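Local coordinates for protein endo-beta-1,4-glucanase (Bacillus licheniformis, PDB 2JEM) that cleaves internal beta-1,4-glucosidic bonds in the xyloglucan, and probably also the cellulose, of plant cell walls, as a family 12 glycoside hydrolase, at residues V122-S127 with I158-T163; D137-N142 with S150-Q155. The protein carries 1 engineered substitution. All coordinates share one frame; numbering follows the deposited sequence.

Contact 1: residues V122-S127 with I158-T163; sequences VSYSIS and IWLNNT
Val-122 meets Leu-160 through methyl groups, tip to tip. Its CG1 lies 3.6 Å from CD1 of Leu-160, a buried apolar contact. CG1 gets there because it sits between the backbone N and carbonyl carbon (chi1 74°). Two residues on, Tyr-124 extends its ring across the interface. Its CE1 packs against the same methyl, 3.9 Å from CD1 of Leu-160. The phenol oxygen ends beside Asn-161: Tyr-124 OH is 3.3 Å from Asn-161 CB, which lies at the ring edge. The two side chains cross at about a right angle. The two strands belong to different sheets, and no backbone pairing joins them. They meet across the interior, where the second segment turns a corner at Leu-160, consistent with the beta-sandwich (jelly roll) of family 12 glycosidases. Leu-160 and Asn-161 form a classic beta bulge against strand 131-141, and both side chains point toward strand 118-128. A water bridges the polar ends, 2.8 Å from Tyr-124 OH and accepting from Asn-161 ND2 at 3.0 Å. A phenylalanine in place of Tyr-124 would probably leave the water without its phenol partner and so break the bridge to the Asn-161 amide. The amide's other end is fixed too: Thr-163 OG1 donates to Asn-161 OD1 at 2.8 Å, on a lone pair in the carbonyl plane. Ile-126 closes the row, its CD1 lying 4.5 Å from Asn-161 ND2.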
loop_
_atom_site.group_PDB
_atom_site.type_symbol
_atom_site.label_atom_id
_atom_site.label_comp_id
_atom_site.label_asym_id
_atom_site.label_seq_id
_atom_site.Cartn_x
_atom_site.Cartn_y
_atom_site.Cartn_z
ATOM N N VAL A 122 8.253 -0.861 -9.224
ATOM C CA VAL A 122 7.534 -2.119 -9.153
ATOM C C VAL A 122 7.195 -2.600 -10.566
ATOM O O VAL A 122 6.847 -1.796 -11.421
ATOM C CB VAL A 122 6.263 -2.038 -8.235
ATOM C CG1 VAL A 122 5.125 -1.279 -8.896
ATOM C CG2 VAL A 122 5.815 -3.456 -7.818
ATOM N N SER A 123 7.340 -3.907 -10.791
ATOM C CA SER A 123 6.783 -4.562 -11.975
ATOM C C SER A 123 6.067 -5.800 -11.461
ATOM O O SER A 123 6.600 -6.531 -10.614
ATOM C CB SER A 123 7.871 -4.954 -12.944
ATOM O OG SER A 123 8.608 -3.826 -13.365
ATOM N N TYR A 124 4.856 -6.030 -11.934
ATOM C CA TYR A 124 4.078 -7.143 -11.413
ATOM C C TYR A 124 3.111 -7.634 -12.487
ATOM O O TYR A 124 2.914 -6.982 -13.523
ATOM C CB TYR A 124 3.308 -6.696 -10.152
ATOM C CG TYR A 124 2.147 -5.809 -10.510
ATOM C CD1 TYR A 124 2.333 -4.427 -10.712
ATOM C CD2 TYR A 124 0.865 -6.345 -10.683
ATOM C CE1 TYR A 124 1.282 -3.610 -11.067
ATOM C CE2 TYR A 124 -0.213 -5.524 -11.049
ATOM C CZ TYR A 124 0.011 -4.157 -11.232
ATOM O OH TYR A 124 -1.049 -3.367 -11.603
ATOM N N SER A 125 2.512 -8.794 -12.236
ATOM C CA SER A 125 1.483 -9.322 -13.116
ATOM C C SER A 125 0.509 -10.081 -12.245
ATOM O O SER A 125 0.935 -10.942 -11.474
ATOM C CB SER A 125 2.078 -10.269 -14.146
ATOM O OG SER A 125 1.045 -10.725 -15.014
ATOM N N ILE A 126 -0.764 -9.706 -12.334
ATOM C CA ILE A 126 -1.861 -10.423 -11.686
ATOM C C ILE A 126 -2.618 -11.372 -12.632
ATOM O O ILE A 126 -2.994 -11.005 -13.757
ATOM C CB ILE A 126 -2.872 -9.431 -11.005
ATOM C CG1 ILE A 126 -2.198 -8.661 -9.851
ATOM C CG2 ILE A 126 -4.117 -10.170 -10.467
ATOM C CD1 ILE A 126 -3.088 -7.497 -9.291
ATOM N N SER A 127 -2.889 -12.581 -12.144
ATOM C CA SER A 127 -3.854 -13.462 -12.795
ATOM C C SER A 127 -4.929 -13.840 -11.766
ATOM O O SER A 127 -4.664 -14.596 -10.838
ATOM C CB SER A 127 -3.162 -14.717 -13.336
ATOM O OG SER A 127 -4.118 -15.555 -13.981
ATOM N N ILE A 158 -1.883 4.645 -4.186
ATOM C CA ILE A 158 -1.628 4.871 -5.595
ATOM C C ILE A 158 -1.923 3.580 -6.337
ATOM O O ILE A 158 -1.139 2.650 -6.302
ATOM C CB ILE A 158 -0.179 5.360 -5.873
ATOM C CG1 ILE A 158 0.162 6.603 -5.022
ATOM C CG2 ILE A 158 -0.026 5.654 -7.384
ATOM C CD1 ILE A 158 1.682 6.980 -5.111
ATOM N N TRP A 159 -3.102 3.517 -6.964
ATOM C CA TRP A 159 -3.584 2.284 -7.583
ATOM C C TRP A 159 -3.037 2.116 -9.001
ATOM O O TRP A 159 -3.303 2.943 -9.907
ATOM C CB TRP A 159 -5.101 2.264 -7.675
ATOM C CG TRP A 159 -5.899 2.403 -6.438
ATOM C CD1 TRP A 159 -5.635 3.174 -5.326
ATOM C CD2 TRP A 159 -7.177 1.808 -6.217
ATOM N NE1 TRP A 159 -6.667 3.062 -4.417
ATOM C CE2 TRP A 159 -7.632 2.244 -4.945
ATOM C CE3 TRP A 159 -7.987 0.946 -6.974
ATOM C CZ2 TRP A 159 -8.856 1.826 -4.397
ATOM C CZ3 TRP A 159 -9.218 0.539 -6.444
ATOM C CH2 TRP A 159 -9.644 0.990 -5.159
ATOM N N LEU A 160 -2.313 1.031 -9.204
ATOM C CA LEU A 160 -1.855 0.663 -10.543
ATOM C C LEU A 160 -2.799 -0.316 -11.249
ATOM O O LEU A 160 -2.706 -0.515 -12.465
ATOM C CB LEU A 160 -0.450 0.079 -10.464
ATOM C CG LEU A 160 0.626 0.877 -9.730
ATOM C CD1 LEU A 160 1.926 0.058 -9.817
ATOM C CD2 LEU A 160 0.788 2.281 -10.353
ATOM N N ASN A 161 -3.681 -0.946 -10.475
ATOM C CA ASN A 161 -4.713 -1.800 -11.055
ATOM C C ASN A 161 -5.997 -1.565 -10.285
ATOM O O ASN A 161 -5.971 -1.541 -9.057
ATOM C CB ASN A 161 -4.273 -3.275 -10.938
ATOM C CG ASN A 161 -5.328 -4.265 -11.444
ATOM O OD1 ASN A 161 -6.449 -4.323 -10.928
ATOM N ND2 ASN A 161 -4.973 -5.026 -12.484
ATOM N N ASN A 162 -7.102 -1.366 -10.997
ATOM C CA ASN A 162 -8.423 -1.429 -10.384
ATOM C C ASN A 162 -9.227 -2.480 -11.126
ATOM O O ASN A 162 -9.452 -2.362 -12.341
ATOM C CB ASN A 162 -9.128 -0.064 -10.442
ATOM C CG ASN A 162 -10.499 -0.079 -9.775
ATOM O OD1 ASN A 162 -10.870 -1.061 -9.126
ATOM N ND2 ASN A 162 -11.251 1.023 -9.923
ATOM N N THR A 163 -9.642 -3.519 -10.405
ATOM C CA THR A 163 -10.467 -4.568 -11.016
ATOM C C THR A 163 -11.793 -4.666 -10.245
ATOM O O THR A 163 -11.884 -5.310 -9.206
ATOM C CB THR A 163 -9.676 -5.900 -11.146
ATOM O OG1 THR A 163 -8.577 -5.701 -12.037
ATOM C CG2 THR A 163 -10.586 -7.059 -11.694
HETATM O O HOH W 1 -2.250 -4.845 -13.720
#

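Contact 2: residues D137-N142 with S150-Q155; sequences DIWLHN and SAPTDQ. Engineered in segment 150-155: Gln-155 (natural residue Glu).
Gln-155, engineered in place of the natural Glu, donates from NE2 to Asp-137 OD1 at 2.9 Å. The bond is fairly straight (158°) and meets the syn side of the carboxylate. His-141 NE2 donates to Ser-150 O, also at 2.9 Å, within its own ring plane but from above the carbonyl plane. Its ND1 is hydrogen-bonded to Ser-236 OG. Between these two bonds the backbones pair antiparallel. Leu-140 N donates to Asp-154 O, and Leu-140 O accepts from Thr-153 N at 2.8 Å and weakly from Asp-154 N. Thr-153 and Asp-154 thus form a classic beta bulge opposite Leu-140. Packing follows. Pro-152 CA sits over the His-141 ring as a CH-pi contact, 3.8 Å from the ring centroid, while Pro-152 CG touches Trp-139 CE3 at 3.4 Å. The extended Gln-155 chain runs beside Trp-139, with CG anti to the backbone N (chi1 178°). That lays CG over the six-membered ring, with the amide plane 20° from the indole. Gln-155 OE1 is hydrogen-bonded to Trp-197 NE1, and Asp-137 also touches Glu-239. In family 12 enzymes a pair of glutamates performs retaining catalysis; the natural glutamate at this position, next to Asp-137, is consistent with one of that pair.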
loop_
_atom_site.group_PDB
_atom_site.type_symbol
_atom_site.label_atom_id
_atom_site.label_comp_id
_atom_site.label_asym_id
_atom_site.label_seq_id
_atom_site.Cartn_x
_atom_site.Cartn_y
_atom_site.Cartn_z
ATOM N N ASP A 137 0.646 1.857 -0.879
ATOM C CA ASP A 137 0.014 2.309 0.333
ATOM C C ASP A 137 1.101 3.041 1.098
ATOM O O ASP A 137 2.144 2.439 1.424
ATOM C CB ASP A 137 -0.406 1.084 1.123
ATOM C CG ASP A 137 -1.603 1.312 1.946
ATOM O OD1 ASP A 137 -2.021 2.497 2.050
ATOM O OD2 ASP A 137 -2.123 0.304 2.496
ATOM N N ILE A 138 0.862 4.312 1.385
ATOM C CA ILE A 138 1.853 5.164 2.035
ATOM C C ILE A 138 1.186 5.724 3.278
ATOM O O ILE A 138 0.114 6.313 3.204
ATOM C CB ILE A 138 2.352 6.314 1.102
ATOM C CG1 ILE A 138 2.939 5.767 -0.223
ATOM C CG2 ILE A 138 3.355 7.232 1.833
ATOM C CD1 ILE A 138 1.982 5.898 -1.452
ATOM N N TRP A 139 1.829 5.499 4.413
ATOM C CA TRP A 139 1.307 5.892 5.738
ATOM C C TRP A 139 2.098 7.066 6.285
ATOM O O TRP A 139 3.345 7.079 6.225
ATOM C CB TRP A 139 1.355 4.710 6.720
ATOM C CG TRP A 139 0.524 3.549 6.273
ATOM C CD1 TRP A 139 0.972 2.383 5.727
ATOM C CD2 TRP A 139 -0.914 3.443 6.335
ATOM N NE1 TRP A 139 -0.104 1.550 5.429
ATOM C CE2 TRP A 139 -1.268 2.177 5.803
ATOM C CE3 TRP A 139 -1.935 4.303 6.780
ATOM C CZ2 TRP A 139 -2.606 1.742 5.709
ATOM C CZ3 TRP A 139 -3.278 3.870 6.694
ATOM C CH2 TRP A 139 -3.596 2.594 6.152
ATOM N N LEU A 140 1.365 8.038 6.829
ATOM C CA LEU A 140 1.956 9.218 7.454
ATOM C C LEU A 140 1.470 9.423 8.882
ATOM O O LEU A 140 0.329 9.057 9.218
ATOM C CB LEU A 140 1.700 10.486 6.651
ATOM C CG LEU A 140 2.256 10.538 5.236
ATOM C CD1 LEU A 140 1.180 10.039 4.268
ATOM C CD2 LEU A 140 2.663 11.957 4.884
ATOM N N HIS A 141 2.347 10.022 9.692
ATOM C CA HIS A 141 2.077 10.383 11.099
ATOM C C HIS A 141 2.638 11.789 11.396
ATOM O O HIS A 141 3.509 12.308 10.671
ATOM C CB HIS A 141 2.788 9.416 12.068
ATOM C CG HIS A 141 2.247 8.024 12.086
ATOM N ND1 HIS A 141 2.685 7.050 11.215
ATOM C CD2 HIS A 141 1.378 7.416 12.929
ATOM C CE1 HIS A 141 2.065 5.914 11.486
ATOM N NE2 HIS A 141 1.265 6.110 12.519
ATOM N N ASN A 142 2.150 12.394 12.486
ATOM C CA ASN A 142 2.811 13.567 13.061
ATOM C C ASN A 142 4.090 13.173 13.791
ATOM O O ASN A 142 5.049 13.934 13.826
ATOM C CB ASN A 142 1.868 14.295 14.039
ATOM C CG ASN A 142 0.819 15.120 13.329
ATOM O OD1 ASN A 142 1.095 15.743 12.304
ATOM N ND2 ASN A 142 -0.394 15.150 13.886
ATOM N N SER A 150 0.020 3.356 17.003
ATOM C CA SER A 150 -0.081 4.750 16.566
ATOM C C SER A 150 -0.943 4.825 15.311
ATOM O O SER A 150 -0.465 4.494 14.228
ATOM C CB SER A 150 1.315 5.303 16.250
ATOM O OG SER A 150 2.114 5.393 17.407
ATOM N N ALA A 151 -2.204 5.245 15.436
ATOM C CA ALA A 151 -3.007 5.509 14.246
ATOM C C ALA A 151 -2.299 6.536 13.344
ATOM O O ALA A 151 -1.865 7.597 13.816
ATOM C CB ALA A 151 -4.424 5.991 14.605
ATOM N N PRO A 152 -2.157 6.208 12.046
ATOM C CA PRO A 152 -1.700 7.205 11.067
ATOM C C PRO A 152 -2.610 8.422 11.053
ATOM O O PRO A 152 -3.793 8.330 11.440
ATOM C CB PRO A 152 -1.792 6.460 9.724
ATOM C CG PRO A 152 -1.739 5.020 10.077
ATOM C CD PRO A 152 -2.422 4.903 11.424
ATOM N N THR A 153 -2.057 9.541 10.612
ATOM C CA THR A 153 -2.843 10.755 10.370
ATOM C C THR A 153 -3.368 10.778 8.935
ATOM O O THR A 153 -4.413 11.381 8.656
ATOM C CB THR A 153 -1.968 12.036 10.601
ATOM O OG1 THR A 153 -0.788 11.966 9.783
ATOM C CG2 THR A 153 -1.532 12.166 12.090
ATOM N N ASP A 154 -2.622 10.151 8.009
ATOM C CA ASP A 154 -2.988 10.108 6.574
ATOM C C ASP A 154 -2.543 8.821 5.921
ATOM O O ASP A 154 -1.519 8.252 6.312
ATOM C CB ASP A 154 -2.356 11.266 5.788
ATOM C CG ASP A 154 -2.636 12.622 6.427
ATOM O OD1 ASP A 154 -1.895 12.978 7.363
ATOM O OD2 ASP A 154 -3.580 13.321 5.982
ATOM N N GLN A 155 -3.328 8.389 4.931
ATOM C CA GLN A 155 -3.004 7.254 4.084
ATOM C C GLN A 155 -3.048 7.790 2.646
ATOM O O GLN A 155 -3.985 8.514 2.286
ATOM C CB GLN A 155 -4.063 6.152 4.271
ATOM C CG GLN A 155 -3.834 4.916 3.368
ATOM C CD GLN A 155 -4.968 3.920 3.476
ATOM O OE1 GLN A 155 -6.011 4.206 4.094
ATOM N NE2 GLN A 155 -4.790 2.746 2.871
#

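Overall arrangement
Contacts 1 and 2 lie on opposite sides of the chain's centre, their centres about 22 Å apart. Both use strand 154-163: contact 2 takes its start and the turn before it, contact 1 its far end. Strands 118-128 and 131-141 follow each other in the chain. The segments come in the order 122-127, 137-142, 150-155, 158-163, with contact 2 enclosed by contact 1. Contact 2 joins neighbouring strands of one sheet. Contact 1 instead packs that sheet against the other across the sandwich interior. They meet where Ile-158 CD1 lies 3.8 Å from Ile-138 CD1. One strand therefore links the inter-sheet core to the probable active-site region around the engineered Gln-155.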